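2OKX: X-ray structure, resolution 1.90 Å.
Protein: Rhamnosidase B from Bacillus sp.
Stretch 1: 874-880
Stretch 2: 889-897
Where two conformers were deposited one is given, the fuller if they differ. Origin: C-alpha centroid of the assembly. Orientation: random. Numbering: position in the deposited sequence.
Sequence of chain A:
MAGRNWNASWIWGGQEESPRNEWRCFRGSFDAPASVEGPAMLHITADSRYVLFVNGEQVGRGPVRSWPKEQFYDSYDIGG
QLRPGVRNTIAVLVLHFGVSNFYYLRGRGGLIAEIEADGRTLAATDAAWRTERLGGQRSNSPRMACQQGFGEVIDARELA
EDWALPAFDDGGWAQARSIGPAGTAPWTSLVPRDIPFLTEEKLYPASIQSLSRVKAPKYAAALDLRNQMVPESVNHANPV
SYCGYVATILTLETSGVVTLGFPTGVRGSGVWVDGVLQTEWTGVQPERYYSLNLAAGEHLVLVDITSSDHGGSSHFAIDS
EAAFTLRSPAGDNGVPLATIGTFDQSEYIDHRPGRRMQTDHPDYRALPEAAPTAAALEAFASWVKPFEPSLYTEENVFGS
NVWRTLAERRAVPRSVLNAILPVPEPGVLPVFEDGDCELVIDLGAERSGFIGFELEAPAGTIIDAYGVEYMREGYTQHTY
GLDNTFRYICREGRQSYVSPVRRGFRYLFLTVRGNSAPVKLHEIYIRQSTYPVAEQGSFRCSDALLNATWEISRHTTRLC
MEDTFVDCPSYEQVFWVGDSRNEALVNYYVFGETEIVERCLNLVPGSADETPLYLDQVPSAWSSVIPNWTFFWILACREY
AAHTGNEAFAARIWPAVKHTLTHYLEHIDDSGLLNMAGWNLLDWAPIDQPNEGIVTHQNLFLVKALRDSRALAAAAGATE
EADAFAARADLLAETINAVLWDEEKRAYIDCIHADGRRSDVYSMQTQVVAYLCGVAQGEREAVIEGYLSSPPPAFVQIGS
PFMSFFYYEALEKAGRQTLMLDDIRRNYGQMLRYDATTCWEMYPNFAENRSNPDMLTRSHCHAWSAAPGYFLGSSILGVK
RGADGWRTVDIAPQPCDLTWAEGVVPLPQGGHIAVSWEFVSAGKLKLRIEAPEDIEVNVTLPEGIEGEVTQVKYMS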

# COMPACT_ATOMS: atom_id res chain seq x y z
N SER A 874 -23.79 -4.80 12.17
CA SER A 874 -23.77 -4.77 13.63
C SER A 874 -24.77 -3.82 14.27
O SER A 874 -25.59 -4.23 15.10
N SER A 875 -24.72 -2.55 13.90
CA SER A 875 -25.61 -1.56 14.49
C SER A 875 -27.04 -1.55 13.97
O SER A 875 -27.97 -1.32 14.75
N ILE A 876 -27.22 -1.81 12.68
CA ILE A 876 -28.53 -1.77 12.04
C ILE A 876 -29.24 -3.11 11.90
O ILE A 876 -30.35 -3.29 12.41
N LEU A 877 -28.63 -4.06 11.19
CA LEU A 877 -29.24 -5.37 11.04
C LEU A 877 -29.48 -5.91 12.45
O LEU A 877 -30.49 -6.57 12.72
N GLY A 878 -28.52 -5.64 13.34
CA GLY A 878 -28.65 -6.04 14.73
C GLY A 878 -27.82 -7.20 15.25
O GLY A 878 -28.05 -7.66 16.37
N VAL A 879 -26.83 -7.66 14.49
CA VAL A 879 -26.01 -8.79 14.93
C VAL A 879 -24.75 -8.39 15.67
O VAL A 879 -23.87 -7.74 15.11
N LYS A 880 -24.65 -8.79 16.94
CA LYS A 880 -23.48 -8.49 17.76
C LYS A 880 -23.00 -9.72 18.52
O LYS A 880 -23.80 -10.55 18.96
N VAL A 889 -24.99 -14.86 20.95
CA VAL A 889 -25.12 -13.73 20.05
C VAL A 889 -26.30 -12.89 20.46
O VAL A 889 -27.35 -13.41 20.85
N ASP A 890 -26.12 -11.58 20.40
CA ASP A 890 -27.18 -10.64 20.74
C ASP A 890 -27.78 -10.11 19.45
O ASP A 890 -27.07 -9.56 18.61
N ILE A 891 -29.09 -10.29 19.29
CA ILE A 891 -29.79 -9.80 18.11
C ILE A 891 -30.67 -8.64 18.57
O ILE A 891 -31.65 -8.84 19.29
N ALA A 892 -30.30 -7.43 18.17
CA ALA A 892 -31.05 -6.23 18.55
C ALA A 892 -31.09 -5.25 17.39
O ALA A 892 -30.30 -4.32 17.32
N PRO A 893 -32.04 -5.44 16.46
CA PRO A 893 -32.19 -4.57 15.29
C PRO A 893 -32.49 -3.12 15.64
O PRO A 893 -33.10 -2.83 16.67
N GLN A 894 -32.03 -2.21 14.78
CA GLN A 894 -32.28 -0.78 14.91
C GLN A 894 -32.61 -0.34 13.49
O GLN A 894 -31.77 0.22 12.78
N PRO A 895 -33.85 -0.62 13.04
CA PRO A 895 -34.33 -0.28 11.70
C PRO A 895 -34.25 1.19 11.30
O PRO A 895 -34.13 1.51 10.11
N CYS A 896 -34.31 2.08 12.28
CA CYS A 896 -34.28 3.51 12.00
C CYS A 896 -35.39 3.79 11.00
O CYS A 896 -36.56 3.49 11.28
N ASP A 897 -35.06 4.33 9.83
CA ASP A 897 -36.10 4.62 8.83
C ASP A 897 -36.22 3.58 7.72
O ASP A 897 -36.86 3.83 6.70

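The two stretches are joined chiefly through their backbones. Lys880 and Asp890 form a hydrogen-bonded antiparallel pair, Lys880 N donating to Asp890 O at 3.0 Å and Asp890 N to Lys880 O at 2.9 Å. Beyond the strand, Ala892 N donates to Gly878 O (2.9 Å), an acceptor that also receives a CA-H...O contact from Ile891 CA at 3.3 Å. Past the strand pairing, a nearly linear bond runs from Gln894 N to Ile876 O, 3.1 Å long, and ties the helical segment to the loop. A water also sits between the stretches, 2.8 Å from Ser874 O and 3.1 Å from Ala892 O; more acceptors lie within its reach than it has protons, so which of them it serves at a given moment is left open.

Gly878 leaves the helix with positive phi and brings its CA to 3.9 Å from Pro893 N. A CB here would clash with Pro893 N and Ala892 C, and the backbone angles alone call for glycine. The ring of Pro893 packs beside this turn, its CG 3.6 Å from Leu877 O.

Val879 and Ile891 share one face of the sheet. Val879, in the t rotamer, sets CG2 4.1 Å from CD1 of Ile891 (m, m), whose side chain reaches nearer at its end, while Val879 CG1 lies 4.1 Å from CG2 of Val889 (p). On the other face, Lys880 (m, t, t, t) and Asp890 (m) approach through their CB atoms, 4.5 Å apart; the lysine then extends away, and its NZ and Asp890 OD2 find partners elsewhere in the structure.

At the helical end, the CA-to-CB bond of Ile876 points away, yet its m, m rotamer brings CD1 to 4.2 Å from SG of Cys896 (m), whose own CA-to-CB bond points toward the first stretch. Gln894 (m, m) rests CB 3.4 Å from Ser875 O before its end leads away.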

# COMPACT_ATOMS: atom_id res chain seq x y z
CB SER A 874 -22.36 -4.45 14.13
OG SER A 874 -21.96 -3.14 13.76
CB SER A 875 -25.01 -0.16 14.29
OG SER A 875 -23.87 0.04 15.11
CB ILE A 876 -28.40 -1.12 10.64
CG1 ILE A 876 -27.59 0.18 10.75
CG2 ILE A 876 -29.77 -0.83 10.05
CD1 ILE A 876 -28.16 1.20 11.71
CB LEU A 877 -28.31 -6.31 10.28
CG LEU A 877 -28.87 -7.72 10.05
CD1 LEU A 877 -30.12 -7.65 9.16
CD2 LEU A 877 -27.80 -8.57 9.39
CB VAL A 879 -25.59 -9.68 13.73
CG1 VAL A 879 -24.78 -10.87 14.23
CG2 VAL A 879 -26.82 -10.16 12.98
CB LYS A 880 -23.80 -7.38 18.77
CG LYS A 880 -23.91 -5.99 18.18
CD LYS A 880 -24.09 -4.96 19.28
CE LYS A 880 -24.14 -3.55 18.73
NZ LYS A 880 -24.28 -2.56 19.83
CB VAL A 889 -25.30 -14.22 18.58
CG1 VAL A 889 -26.49 -15.16 18.49
CG2 VAL A 889 -25.49 -13.03 17.65
CB ASP A 890 -26.61 -9.48 21.56
CG ASP A 890 -26.06 -9.92 22.90
OD1 ASP A 890 -25.35 -9.12 23.54
OD2 ASP A 890 -26.34 -11.07 23.31
CB ILE A 891 -30.67 -10.89 17.47
CG1 ILE A 891 -29.83 -12.12 17.13
CG2 ILE A 891 -31.35 -10.34 16.21
CD1 ILE A 891 -28.68 -11.86 16.16
CB ALA A 892 -30.39 -5.58 19.76
CB PRO A 893 -33.34 -5.21 14.52
CG PRO A 893 -33.30 -6.66 14.94
CD PRO A 893 -33.03 -6.53 16.42
CB GLN A 894 -31.03 -0.04 15.42
CG GLN A 894 -30.67 -0.35 16.88
CD GLN A 894 -31.80 -0.03 17.85
OE1 GLN A 894 -31.78 -0.47 19.00
NE2 GLN A 894 -32.78 0.75 17.40
CB PRO A 895 -35.77 -0.78 11.71
CG PRO A 895 -35.73 -1.92 12.70
CD PRO A 895 -34.89 -1.34 13.79
CB CYS A 896 -32.92 3.91 11.41
SG CYS A 896 -31.54 3.58 12.52
CB ASP A 897 -35.87 6.00 8.21
CG ASP A 897 -34.47 6.18 7.63
OD1 ASP A 897 -34.16 7.31 7.22
OD2 ASP A 897 -33.69 5.20 7.58
O HOH W 1 -27.18 -4.36 17.42